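Local coordinates for protein tyrosyl-tRNA synthetase (PDB 2CYB) that binds L-tyrosine and probably joins it to tRNA(Tyr) in two steps, first activating the amino acid with ATP as tyrosyl-adenylate, at residues 221-226 with 233-238; 96-99 with 103-106; 17-22 with 186-191; 284-289 with 293-298; 261-266 with 309-314. All blocks are in the same frame, centred on the assembly; numbering follows the deposited sequence.

Contact 1. Residues 221-226 with 233-238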
# COMPACT_ATOMS: atom_id res chain seq x y z
N ASN A 221 17.86 -9.67 25.75
CA ASN A 221 17.70 -9.08 27.08
C ASN A 221 16.24 -9.09 27.52
O ASN A 221 15.70 -8.06 27.95
CB ASN A 221 18.25 -7.65 27.07
CG ASN A 221 17.63 -6.79 25.99
OD1 ASN A 221 17.11 -7.30 25.00
ND2 ASN A 221 17.68 -5.48 26.18
N TYR A 222 15.60 -10.25 27.41
CA TYR A 222 14.21 -10.41 27.79
C TYR A 222 13.94 -11.86 28.18
O TYR A 222 14.74 -12.75 27.87
CB TYR A 222 13.29 -10.00 26.63
CG TYR A 222 13.45 -10.86 25.39
CD1 TYR A 222 12.89 -12.14 25.33
CD2 TYR A 222 14.18 -10.41 24.29
CE1 TYR A 222 13.05 -12.94 24.21
CE2 TYR A 222 14.35 -11.21 23.16
CZ TYR A 222 13.78 -12.48 23.13
OH TYR A 222 13.94 -13.28 22.02
N ILE A 223 12.81 -12.10 28.83
CA ILE A 223 12.43 -13.45 29.26
C ILE A 223 11.28 -13.98 28.41
O ILE A 223 10.25 -13.32 28.25
CB ILE A 223 11.99 -13.45 30.74
CG1 ILE A 223 13.20 -13.11 31.63
CG2 ILE A 223 11.39 -14.80 31.12
CD1 ILE A 223 12.87 -12.96 33.09
N SER A 224 11.45 -15.18 27.88
CA SER A 224 10.43 -15.81 27.04
C SER A 224 9.65 -16.83 27.84
O SER A 224 10.16 -17.39 28.81
CB SER A 224 11.09 -16.49 25.84
OG SER A 224 11.98 -15.61 25.19
N VAL A 225 8.41 -17.08 27.44
CA VAL A 225 7.55 -18.05 28.14
C VAL A 225 8.10 -19.46 28.03
O VAL A 225 7.61 -20.38 28.68
CB VAL A 225 6.12 -18.06 27.57
CG1 VAL A 225 5.48 -16.69 27.71
CG2 VAL A 225 6.14 -18.52 26.11
N ARG A 226 9.12 -19.63 27.19
CA ARG A 226 9.72 -20.94 26.98
C ARG A 226 11.02 -21.11 27.77
O ARG A 226 11.57 -22.20 27.82
CB ARG A 226 9.98 -21.13 25.49
CG ARG A 226 10.00 -22.58 25.02
CD ARG A 226 10.24 -22.65 23.52
NE ARG A 226 10.27 -24.02 23.03
CZ ARG A 226 9.23 -24.85 23.05
NH1 ARG A 226 8.06 -24.45 23.54
NH2 ARG A 226 9.36 -26.08 22.58
N GLU A 233 16.15 -17.91 36.13
CA GLU A 233 16.96 -17.53 37.29
C GLU A 233 18.23 -16.83 36.87
O GLU A 233 18.60 -15.80 37.44
CB GLU A 233 17.28 -18.76 38.12
CG GLU A 233 16.12 -19.25 38.97
CD GLU A 233 16.38 -20.61 39.60
OE1 GLU A 233 17.57 -20.92 39.85
OE2 GLU A 233 15.41 -21.35 39.85
N ARG A 234 18.91 -17.37 35.86
CA ARG A 234 20.15 -16.78 35.36
C ARG A 234 19.95 -15.36 34.82
O ARG A 234 20.72 -14.46 35.15
CB ARG A 234 20.75 -17.66 34.26
CG ARG A 234 21.88 -16.99 33.51
CD ARG A 234 22.36 -17.81 32.33
NE ARG A 234 23.10 -16.98 31.39
CZ ARG A 234 22.53 -16.06 30.60
NH1 ARG A 234 23.28 -15.34 29.78
NH2 ARG A 234 21.22 -15.88 30.64
N LYS A 235 18.94 -15.16 33.99
CA LYS A 235 18.66 -13.85 33.41
C LYS A 235 18.32 -12.81 34.47
O LYS A 235 18.78 -11.67 34.39
CB LYS A 235 17.52 -13.95 32.39
CG LYS A 235 17.88 -14.71 31.12
CD LYS A 235 16.70 -14.74 30.14
CE LYS A 235 17.07 -15.39 28.82
NZ LYS A 235 15.92 -15.39 27.87
N ILE A 236 17.51 -13.20 35.45
CA ILE A 236 17.14 -12.27 36.53
C ILE A 236 18.38 -11.96 37.37
O ILE A 236 18.64 -10.80 37.70
CB ILE A 236 16.03 -12.87 37.44
CG1 ILE A 236 14.72 -12.98 36.66
CG2 ILE A 236 15.81 -11.99 38.66
CD1 ILE A 236 14.18 -11.65 36.17
N ARG A 237 19.15 -13.00 37.69
CA ARG A 237 20.36 -12.82 38.49
C ARG A 237 21.28 -11.74 37.93
O ARG A 237 21.78 -10.90 38.68
CB ARG A 237 21.11 -14.15 38.61
CG ARG A 237 22.49 -14.05 39.25
CD ARG A 237 22.85 -15.32 40.01
NE ARG A 237 22.49 -16.54 39.29
CZ ARG A 237 23.02 -16.92 38.13
NH1 ARG A 237 22.61 -18.05 37.56
NH2 ARG A 237 23.95 -16.18 37.54
N LYS A 238 21.50 -11.73 36.62
CA LYS A 238 22.39 -10.72 36.04
C LYS A 238 21.69 -9.48 35.51
O LYS A 238 22.32 -8.61 34.90
CB LYS A 238 23.26 -11.35 34.94
CG LYS A 238 22.50 -12.22 33.96
CD LYS A 238 23.45 -12.86 32.95
CE LYS A 238 24.55 -13.65 33.63
NZ LYS A 238 24.00 -14.66 34.58
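Lys235 and Ile236 on helix 229-237 meet Tyr222 and Ile223, in the loop just after the KMSKS motif of this class I synthetase. The polar part of the contact is a single bond. Lys235 NZ donates to Tyr222 O at 2.9 Å. The nitrogen lies in the carbonyl plane, and the C=O...N angle is 157°. The torsions of the lysine explain its reach. CG is anti to the carbonyl carbon (chi1 -69°), and the chain beyond it is fully extended, so the ammonium group reaches from the helix to the loop. NZ also forms a salt bridge with Asp227, a nearby carboxylate that probably favours a charged lysine. Tyr222 OH and Ser224 OG bond the two carboxylate oxygens of Glu44 in the HIGH region, so the loop after one signature motif is tied to the other motif as well as to the helix that follows.

The apolar part is formed by two buried isoleucines and the lysine methylenes. The methylenes of Lys235 run past Ile223 in the opposite direction, with Lys235 CD 4.1 Å from Ile223 CG1. Ile223 and Ile236 cross at about a right angle. Leu308 of helix 297-319 also packs against Ile223, and Ile251 and Ile254 of helix 250-263 against Ile236. The isoleucines meet through their outermost methyls. Ile223 CD1 sits 3.6 Å from Ile236 CD1 and 4.0 Å from Ile236 CG1.

Contact 2. Residues 96-99 with 103-106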
# COMPACT_ATOMS: atom_id res chain seq x y z
N VAL A 96 -0.46 -20.43 23.40
CA VAL A 96 0.19 -19.74 24.50
C VAL A 96 -0.74 -18.75 25.17
O VAL A 96 -0.86 -18.75 26.40
CB VAL A 96 1.46 -19.00 24.02
CG1 VAL A 96 2.10 -18.26 25.19
CG2 VAL A 96 2.44 -20.00 23.43
N PHE A 97 -1.38 -17.89 24.38
CA PHE A 97 -2.29 -16.91 24.95
C PHE A 97 -3.37 -17.57 25.80
O PHE A 97 -3.76 -17.04 26.84
CB PHE A 97 -2.93 -16.05 23.84
CG PHE A 97 -1.97 -15.08 23.20
CD1 PHE A 97 -1.19 -14.23 23.98
CD2 PHE A 97 -1.85 -15.01 21.81
CE1 PHE A 97 -0.31 -13.32 23.39
CE2 PHE A 97 -0.97 -14.11 21.22
CZ PHE A 97 -0.20 -13.26 22.01
N ILE A 98 -3.84 -18.73 25.36
CA ILE A 98 -4.85 -19.47 26.11
C ILE A 98 -4.20 -19.93 27.42
O ILE A 98 -4.74 -19.71 28.51
CB ILE A 98 -5.34 -20.71 25.33
CG1 ILE A 98 -6.06 -20.27 24.06
CG2 ILE A 98 -6.26 -21.55 26.21
CD1 ILE A 98 -6.50 -21.42 23.18
N ALA A 99 -3.04 -20.56 27.29
CA ALA A 99 -2.29 -21.07 28.43
C ALA A 99 -1.94 -19.98 29.44
O ALA A 99 -1.77 -20.26 30.62
CB ALA A 99 -1.03 -21.76 27.95
N ASP A 103 -8.26 -17.94 27.91
CA ASP A 103 -8.99 -19.10 27.40
C ASP A 103 -10.11 -18.67 26.46
O ASP A 103 -10.62 -17.55 26.55
CB ASP A 103 -9.55 -19.92 28.57
CG ASP A 103 -10.39 -19.09 29.51
OD1 ASP A 103 -11.47 -18.62 29.10
OD2 ASP A 103 -9.95 -18.89 30.67
N GLU A 104 -10.50 -19.58 25.57
CA GLU A 104 -11.53 -19.29 24.59
C GLU A 104 -12.94 -19.01 25.11
O GLU A 104 -13.87 -18.84 24.33
CB GLU A 104 -11.56 -20.40 23.54
CG GLU A 104 -10.30 -20.42 22.69
CD GLU A 104 -10.39 -21.40 21.54
OE1 GLU A 104 -10.31 -22.62 21.79
OE2 GLU A 104 -10.54 -20.94 20.39
N SER A 105 -13.10 -18.97 26.43
CA SER A 105 -14.40 -18.67 27.01
C SER A 105 -14.36 -17.22 27.47
O SER A 105 -15.40 -16.61 27.72
CB SER A 105 -14.68 -19.59 28.21
OG SER A 105 -13.84 -19.27 29.31
N ARG A 106 -13.15 -16.67 27.56
CA ARG A 106 -12.96 -15.28 27.98
C ARG A 106 -12.50 -14.38 26.82
O ARG A 106 -12.63 -13.16 26.90
CB ARG A 106 -11.93 -15.21 29.11
CG ARG A 106 -12.36 -15.88 30.41
CD ARG A 106 -11.35 -15.62 31.52
NE ARG A 106 -11.77 -16.17 32.81
CZ ARG A 106 -12.87 -15.82 33.47
NH1 ARG A 106 -13.69 -14.91 32.97
NH2 ARG A 106 -13.15 -16.38 34.64
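Asp103 OD1 accepts from Ser105 N, while CA of the same aspartate rests against Ile98. The bond from Ser105 N to Asp103 OD1 is 3.1 Å long, with an N-H...O angle of 142°. OD1 accepts on its anti lone pair, away from OD2. This closes an Asx turn. Ser105 OG also approaches OD1, but that distance is very short and its exact value is doubtful. Asp103 CG stands between the backbone N and the carbonyl carbon (chi1 54°), a position that brings the carboxylate over the residues that follow. A backbone bond from Arg106 N to Asp103 O, 2.9 Å, closes the same turn. Arg106 NE makes only a long salt bridge, 3.9 Å, to Asp103 OD2.

The turn lies between helix 83-99 and strand 108-111, the edge strand of the Rossmann-type sheet. Strands 65-70 and 108-111 run parallel and side by side, so this is the return half of a beta-alpha-beta crossover.

Across the two segments the touching atoms are carbons of Ile98. Its CG2 meets Asp103 CA at 3.9 Å. Its CD1 meets Glu104 CG at 4.0 Å. The two branches of one isoleucine therefore take the two successive residues. The carboxylate of Glu104 has its salt-bridge partner in Lys94, one turn before Ile98 on the helix. Ile98 also touches Phe109 of the strand.

The chemistry is divided. Polar bonds shape the turn from within, and plain van der Waals contact lays it on the end of the helix. Between these segments the contact is carbon against carbon, so its fit depends on shape.

Contact 3. Residues 17-22 with 186-191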
# COMPACT_ATOMS: atom_id res chain seq x y z
N VAL A 17 -4.51 6.88 28.52
CA VAL A 17 -5.85 6.50 28.09
C VAL A 17 -6.37 7.66 27.25
O VAL A 17 -6.36 8.81 27.68
CB VAL A 17 -6.80 6.26 29.28
CG1 VAL A 17 -8.19 5.94 28.75
CG2 VAL A 17 -6.29 5.12 30.14
N VAL A 18 -6.80 7.35 26.03
CA VAL A 18 -7.31 8.35 25.11
C VAL A 18 -8.76 8.04 24.74
O VAL A 18 -9.01 7.24 23.84
CB VAL A 18 -6.48 8.38 23.82
CG1 VAL A 18 -6.99 9.47 22.89
CG2 VAL A 18 -5.01 8.60 24.16
N THR A 19 -9.72 8.64 25.44
CA THR A 19 -9.45 9.57 26.54
C THR A 19 -10.14 9.02 27.78
O THR A 19 -10.99 8.12 27.68
CB THR A 19 -10.03 10.97 26.24
OG1 THR A 19 -11.45 10.89 26.11
CG2 THR A 19 -9.45 11.53 24.95
N GLU A 20 -9.77 9.53 28.95
CA GLU A 20 -10.37 9.09 30.20
C GLU A 20 -11.91 9.21 30.18
O GLU A 20 -12.63 8.25 30.49
CB GLU A 20 -9.82 9.91 31.37
CG GLU A 20 -8.36 9.65 31.71
CD GLU A 20 -8.15 8.36 32.49
OE1 GLU A 20 -8.77 8.21 33.57
OE2 GLU A 20 -7.37 7.51 32.03
N GLU A 21 -12.39 10.39 29.81
CA GLU A 21 -13.83 10.64 29.76
C GLU A 21 -14.53 9.66 28.82
O GLU A 21 -15.57 9.10 29.18
CB GLU A 21 -14.08 12.08 29.33
CG GLU A 21 -13.34 13.10 30.19
CD GLU A 21 -13.59 14.54 29.78
OE1 GLU A 21 -13.32 14.89 28.61
OE2 GLU A 21 -14.05 15.33 30.63
N GLU A 22 -13.95 9.45 27.64
CA GLU A 22 -14.52 8.53 26.66
C GLU A 22 -14.62 7.13 27.25
O GLU A 22 -15.61 6.43 27.05
CB GLU A 22 -13.65 8.50 25.39
CG GLU A 22 -13.81 9.71 24.48
CD GLU A 22 -12.77 9.75 23.37
OE1 GLU A 22 -12.35 8.67 22.91
OE2 GLU A 22 -12.37 10.87 22.96
N LEU A 186 -3.94 7.99 14.15
CA LEU A 186 -4.32 7.98 12.75
C LEU A 186 -5.72 7.36 12.63
O LEU A 186 -6.55 7.84 11.86
CB LEU A 186 -3.30 7.18 11.93
CG LEU A 186 -3.59 6.86 10.45
CD1 LEU A 186 -3.83 8.14 9.68
CD2 LEU A 186 -2.40 6.11 9.87
N ALA A 187 -5.97 6.31 13.40
CA ALA A 187 -7.27 5.65 13.38
C ALA A 187 -8.35 6.61 13.86
O ALA A 187 -9.39 6.78 13.21
CB ALA A 187 -7.24 4.41 14.28
N ARG A 188 -8.10 7.27 15.00
CA ARG A 188 -9.06 8.22 15.56
C ARG A 188 -9.40 9.34 14.58
O ARG A 188 -10.54 9.81 14.52
CB ARG A 188 -8.51 8.83 16.86
CG ARG A 188 -8.49 7.87 18.05
CD ARG A 188 -7.84 8.51 19.28
NE ARG A 188 -8.56 9.70 19.76
CZ ARG A 188 -9.64 9.68 20.54
NH1 ARG A 188 -10.16 8.53 20.94
NH2 ARG A 188 -10.19 10.82 20.93
N GLU A 189 -8.42 9.77 13.79
CA GLU A 189 -8.62 10.85 12.85
C GLU A 189 -9.23 10.43 11.51
O GLU A 189 -10.08 11.14 10.96
CB GLU A 189 -7.28 11.57 12.60
CG GLU A 189 -7.38 12.80 11.72
CD GLU A 189 -6.04 13.50 11.54
OE1 GLU A 189 -5.44 13.89 12.56
OE2 GLU A 189 -5.60 13.66 10.39
N ASN A 190 -8.83 9.27 11.00
CA ASN A 190 -9.31 8.78 9.71
C ASN A 190 -10.54 7.89 9.67
O ASN A 190 -11.30 7.94 8.71
CB ASN A 190 -8.16 8.08 8.98
CG ASN A 190 -7.17 9.05 8.39
OD1 ASN A 190 -7.10 10.21 8.80
ND2 ASN A 190 -6.40 8.58 7.42
N LEU A 191 -10.73 7.05 10.69
CA LEU A 191 -11.87 6.15 10.69
C LEU A 191 -13.22 6.86 10.52
O LEU A 191 -14.09 6.37 9.81
CB LEU A 191 -11.89 5.29 11.95
CG LEU A 191 -10.79 4.22 12.00
CD1 LEU A 191 -11.00 3.32 13.20
CD2 LEU A 191 -10.81 3.39 10.73
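The backbones at Val18 and Arg188 stay 9.7 Å apart, CA to CA, and the long side chain of Arg188 bridges the distance. In segment 17-22 a strand ends, a cis peptide leads into Thr19, and a helix starts. Thr19 is the N-cap, and its OG1 accepts from Glu22 N at 3.3 Å. This fixes the first turn of the helix that carries Glu22. Segment 186-191 is mostly helix and sends out Arg188, whose chain bends at chi3 (61°). The guanidinium meets the carboxylate of Glu22 end-on. NH1 donates to Glu22 OE1 at 2.9 Å, and NH2 donates to Glu22 OE2 at 3.0 Å. Both oxygens use their syn lone pairs, and the two planes are only 11° apart. The contact joins edge strand 16-18 of the Rossmann-type sheet to helix 181-190; Val18 pairs with Cys201 of the neighbouring strand. Val18 CG1 lies 3.5 Å over the centre of one guanidinium face. With an alanine in place of Arg188, the Glu22 carboxylate would probably be left without its mate and Val18 CG1 without the flat group it lies over. Arg188 NH1 also donates to Pro199 O.

Contact 4. Residues 284-289 with 293-298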
# COMPACT_ATOMS: atom_id res chain seq x y z
N GLU A 284 3.35 -0.13 45.52
CA GLU A 284 3.81 1.08 46.17
C GLU A 284 4.54 0.75 47.47
O GLU A 284 5.50 1.43 47.83
CB GLU A 284 2.64 2.02 46.44
CG GLU A 284 3.07 3.46 46.72
CD GLU A 284 4.02 4.00 45.66
OE1 GLU A 284 5.19 3.56 45.62
OE2 GLU A 284 3.60 4.86 44.86
N GLU A 285 4.10 -0.29 48.17
CA GLU A 285 4.74 -0.70 49.42
C GLU A 285 6.12 -1.27 49.10
O GLU A 285 7.11 -0.96 49.77
CB GLU A 285 3.90 -1.78 50.12
CG GLU A 285 2.54 -1.33 50.62
CD GLU A 285 1.71 -2.47 51.17
OE1 GLU A 285 0.57 -2.22 51.61
OE2 GLU A 285 2.20 -3.63 51.16
N LEU A 286 6.18 -2.11 48.08
CA LEU A 286 7.42 -2.73 47.64
C LEU A 286 8.38 -1.64 47.18
O LEU A 286 9.52 -1.58 47.62
CB LEU A 286 7.13 -3.72 46.51
CG LEU A 286 8.23 -4.63 45.97
CD1 LEU A 286 7.63 -5.62 44.98
CD2 LEU A 286 9.32 -3.82 45.30
N ALA A 287 7.91 -0.77 46.29
CA ALA A 287 8.74 0.30 45.77
C ALA A 287 9.26 1.19 46.90
O ALA A 287 10.42 1.59 46.90
CB ALA A 287 7.96 1.14 44.77
N GLU A 288 8.39 1.48 47.86
CA GLU A 288 8.76 2.32 48.99
C GLU A 288 9.94 1.71 49.75
O GLU A 288 10.90 2.40 50.09
CB GLU A 288 7.57 2.49 49.93
CG GLU A 288 7.25 3.94 50.28
CD GLU A 288 6.70 4.73 49.10
OE1 GLU A 288 7.41 4.86 48.08
OE2 GLU A 288 5.56 5.23 49.19
N ASP A 289 9.86 0.41 50.01
CA ASP A 289 10.94 -0.28 50.72
C ASP A 289 12.20 -0.39 49.88
O ASP A 289 13.31 -0.41 50.41
CB ASP A 289 10.48 -1.68 51.15
CG ASP A 289 9.97 -1.71 52.58
OD1 ASP A 289 9.89 -0.63 53.21
OD2 ASP A 289 9.64 -2.80 53.08
N GLY A 293 15.80 1.41 50.81
CA GLY A 293 16.92 0.53 51.08
C GLY A 293 16.55 -0.60 52.03
O GLY A 293 17.42 -1.37 52.42
N GLN A 294 15.28 -0.69 52.40
CA GLN A 294 14.83 -1.76 53.28
C GLN A 294 14.75 -3.07 52.52
O GLN A 294 14.90 -4.15 53.09
CB GLN A 294 13.46 -1.43 53.88
CG GLN A 294 13.50 -0.41 55.00
CD GLN A 294 14.44 -0.81 56.11
OE1 GLN A 294 15.62 -0.44 56.12
NE2 GLN A 294 13.94 -1.60 57.06
N LEU A 295 14.50 -2.98 51.21
CA LEU A 295 14.43 -4.16 50.37
C LEU A 295 15.61 -4.08 49.41
O LEU A 295 15.73 -3.13 48.64
CB LEU A 295 13.11 -4.20 49.58
CG LEU A 295 12.95 -5.34 48.58
CD1 LEU A 295 13.02 -6.69 49.28
CD2 LEU A 295 11.61 -5.19 47.87
N HIS A 296 16.47 -5.09 49.47
CA HIS A 296 17.66 -5.12 48.63
C HIS A 296 17.43 -5.88 47.34
O HIS A 296 16.69 -6.87 47.31
CB HIS A 296 18.81 -5.76 49.42
CG HIS A 296 20.14 -5.64 48.76
ND1 HIS A 296 20.46 -6.32 47.60
CD2 HIS A 296 21.24 -4.91 49.08
CE1 HIS A 296 21.69 -5.99 47.22
NE2 HIS A 296 22.18 -5.14 48.10
N PRO A 297 18.06 -5.42 46.24
CA PRO A 297 17.96 -6.04 44.92
C PRO A 297 18.13 -7.55 44.92
O PRO A 297 17.40 -8.27 44.24
CB PRO A 297 19.06 -5.33 44.14
CG PRO A 297 18.98 -3.96 44.67
CD PRO A 297 18.85 -4.18 46.17
N LEU A 298 19.10 -8.05 45.68
CA LEU A 298 19.35 -9.49 45.72
C LEU A 298 18.18 -10.31 46.23
O LEU A 298 17.89 -11.38 45.70
CB LEU A 298 20.61 -9.79 46.54
CG LEU A 298 21.90 -9.24 45.91
CD1 LEU A 298 23.05 -9.38 46.88
CD2 LEU A 298 22.18 -10.00 44.62
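Asp289, Gln294 and Leu295 join the end of helix 283-292 to the connection into helix 297-319. This is a tight link between two consecutive helices, in the mainly helical region after the KMSKS motif. The first helix is ended by a glycine: Gly293 leaves it with positive phi, where a side chain would crowd the carbonyl O before it.

The backbone bonds converge on Asp289 O. Leu295 N gives the straightest of them, 2.9 Å with an N-H...O angle of 155°. Gly293 N and Gln294 N add weak bonds to the same oxygen, and Ser292 OG donates there too.

Polar side chains come next. Asp289 lays its carboxylate beside Gln294, with OD1 3.7 Å from Gln294 CB. Its other oxygen, OD2, bonds Tyr280 OH on strand 278-280. With an alanine in place of Asp289, Tyr280 OH would probably lose this partner and the CB of Gln294 its neighbour. His296 is the N-cap of the next helix. Its ND1 accepts from Leu298 N at 2.9 Å, nearly straight (168°) and in the ring plane.

The apolar part is a leucine pair. Leu286 and Leu295 cross at a slant, and Leu286 CD2 meets Leu295 CD2 at 3.7 Å. Leu252 and Ala255 of helix 250-263 and Ile266 of strand 266-268 also pack on Leu286.

The two helix ends are thus treated differently. One closes through a carbonyl shared by several N-H groups. The other is capped by an imidazole nitrogen that must lack a proton to accept.

Contact 5. Residues 261-266 with 309-314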
# COMPACT_ATOMS: atom_id res chain seq x y z
N PRO A 261 -0.19 -8.07 39.83
CA PRO A 261 -1.52 -8.16 39.21
C PRO A 261 -2.06 -9.59 39.18
O PRO A 261 -3.26 -9.80 39.28
CB PRO A 261 -1.28 -7.61 37.81
CG PRO A 261 -0.24 -6.55 38.06
CD PRO A 261 0.73 -7.28 38.99
N ARG A 262 -1.16 -10.56 39.06
CA ARG A 262 -1.57 -11.95 39.00
C ARG A 262 -1.66 -12.65 40.35
O ARG A 262 -2.55 -13.48 40.55
CB ARG A 262 -0.62 -12.72 38.08
CG ARG A 262 -0.82 -12.37 36.62
CD ARG A 262 0.26 -12.92 35.72
NE ARG A 262 -0.14 -12.81 34.33
CZ ARG A 262 -1.17 -13.47 33.80
NH1 ARG A 262 -1.90 -14.28 34.56
NH2 ARG A 262 -1.49 -13.31 32.52
N PHE A 263 -0.75 -12.33 41.27
CA PHE A 263 -0.78 -12.99 42.57
C PHE A 263 -1.44 -12.22 43.71
O PHE A 263 -1.88 -12.82 44.69
CB PHE A 263 0.64 -13.37 43.00
CG PHE A 263 1.27 -14.43 42.13
CD1 PHE A 263 1.94 -14.08 40.97
CD2 PHE A 263 1.17 -15.77 42.48
CE1 PHE A 263 2.51 -15.06 40.15
CE2 PHE A 263 1.74 -16.76 41.67
CZ PHE A 263 2.41 -16.40 40.50
N GLY A 264 -1.50 -10.90 43.59
CA GLY A 264 -2.12 -10.11 44.64
C GLY A 264 -1.13 -9.58 45.66
O GLY A 264 -1.28 -8.49 46.20
N LYS A 265 -0.09 -10.37 45.91
CA LYS A 265 0.95 -9.99 46.85
C LYS A 265 2.18 -10.81 46.51
O LYS A 265 2.09 -11.82 45.82
CB LYS A 265 0.51 -10.29 48.28
CG LYS A 265 0.23 -11.76 48.56
CD LYS A 265 -0.93 -12.28 47.71
CE LYS A 265 -1.20 -13.76 47.97
NZ LYS A 265 -1.66 -14.03 49.36
N ILE A 266 3.34 -10.37 47.00
CA ILE A 266 4.56 -11.12 46.75
C ILE A 266 5.35 -11.27 48.04
O ILE A 266 5.65 -10.28 48.73
CB ILE A 266 5.42 -10.43 45.67
CG1 ILE A 266 6.72 -11.22 45.46
CG2 ILE A 266 5.71 -8.99 46.07
CD1 ILE A 266 7.59 -10.69 44.34
N ASN A 309 8.72 -17.92 37.70
CA ASN A 309 8.81 -19.34 37.35
C ASN A 309 7.51 -20.07 37.65
O ASN A 309 7.15 -21.02 36.95
CB ASN A 309 9.98 -20.01 38.08
CG ASN A 309 11.28 -19.88 37.32
OD1 ASN A 309 11.28 -19.91 36.09
ND2 ASN A 309 12.38 -19.74 38.04
N MET A 310 6.79 -19.64 38.69
CA MET A 310 5.53 -20.27 39.02
C MET A 310 4.54 -19.95 37.91
O MET A 310 3.77 -20.80 37.47
CB MET A 310 4.99 -19.75 40.36
CG MET A 310 5.79 -20.19 41.57
SD MET A 310 4.96 -19.82 43.13
CE MET A 310 5.43 -18.12 43.34
N LEU A 311 4.60 -18.71 37.45
CA LEU A 311 3.73 -18.21 36.39
C LEU A 311 3.93 -19.00 35.09
O LEU A 311 2.96 -19.49 34.50
CB LEU A 311 4.04 -16.72 36.18
CG LEU A 311 2.97 -15.78 35.64
CD1 LEU A 311 3.40 -14.34 35.86
CD2 LEU A 311 2.74 -16.04 34.16
N LEU A 312 5.18 -19.12 34.67
CA LEU A 312 5.51 -19.84 33.44
C LEU A 312 5.31 -21.34 33.56
O LEU A 312 4.85 -21.99 32.61
CB LEU A 312 6.95 -19.55 33.03
CG LEU A 312 7.24 -18.17 32.42
CD1 LEU A 312 6.77 -17.07 33.35
CD2 LEU A 312 8.73 -18.05 32.17
N GLU A 313 5.64 -21.91 34.71
CA GLU A 313 5.47 -23.34 34.93
C GLU A 313 4.00 -23.68 34.76
O GLU A 313 3.65 -24.64 34.07
CB GLU A 313 5.94 -23.73 36.33
CG GLU A 313 7.41 -24.07 36.40
CD GLU A 313 7.76 -25.32 35.61
OE1 GLU A 313 7.26 -26.41 35.97
OE2 GLU A 313 8.53 -25.21 34.64
N ASP A 314 3.13 -22.89 35.38
CA ASP A 314 1.70 -23.10 35.28
C ASP A 314 1.27 -22.94 33.82
O ASP A 314 0.42 -23.69 33.32
CB ASP A 314 0.96 -22.08 36.15
CG ASP A 314 -0.54 -22.22 36.05
OD1 ASP A 314 -1.07 -23.30 36.43
OD2 ASP A 314 -1.20 -21.26 35.60
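This is apolar helix-to-helix packing, partly buried, between the last turn of helix 250-263 and the long helix 297-319. Arg262 and Phe263 reach across to Met310 and Leu311. Both helices belong to the mainly helical region that follows the KMSKS loop; in archaeal relatives this region is involved in anticodon recognition.

Arg262 acts through its aliphatic chain. Extended from CG to NE, it crosses Leu311 at about a right angle. CD presses on Leu311 CD1 at 3.4 Å, a tight contact for two carbons, and lies 3.9 Å from Leu311 CG. Leu311 has CG roughly anti to the backbone N (chi1 -153°), which directs CD1 at the arginine. The guanidinium goes on past this methyl, and its NH2 gives a weak bond to Leu100 O, beyond helix 83-99.

Phe263 makes the second set of contacts. Its CZ is 4.2 Å from Met310 CB, and its CE1 is 4.4 Å from Leu311 CD1. Tyr307, one turn earlier on the long helix, meets the same ring edge-to-face. Leu311 CD1 therefore lies within reach of both the aromatic ring and the arginine chain.

Helix 250-263 stops at Phe263. Gly264 takes positive phi, and the chain turns toward strand 266-268. Leu311 N lies at the edge of the Phe263 ring, near its plane, 4.4 Å from Phe263 CZ.

Overall arrangement
Contact 1 is the buried one, with isoleucines and one lysine bond. Contacts 2 and 3 lie at the surface of the Rossmann-type part, contact 2 relying on carbon packing and contact 3 on a bidentate salt bridge. Contacts 4 and 5 are partly buried and share helix 297-319. Contact 4 is rich in backbone bonds at helix ends, while contact 5 packs the end of one helix on the flank of another, with no polar bond between the segments. They touch through Leu286 and Ile266. Contact 1 meets contact 5 at Leu312 and Asn309, and contact 2 at Val96. Contact 3 stands apart, about 15 Å from contact 5 by nearest atoms, across the chain's centre.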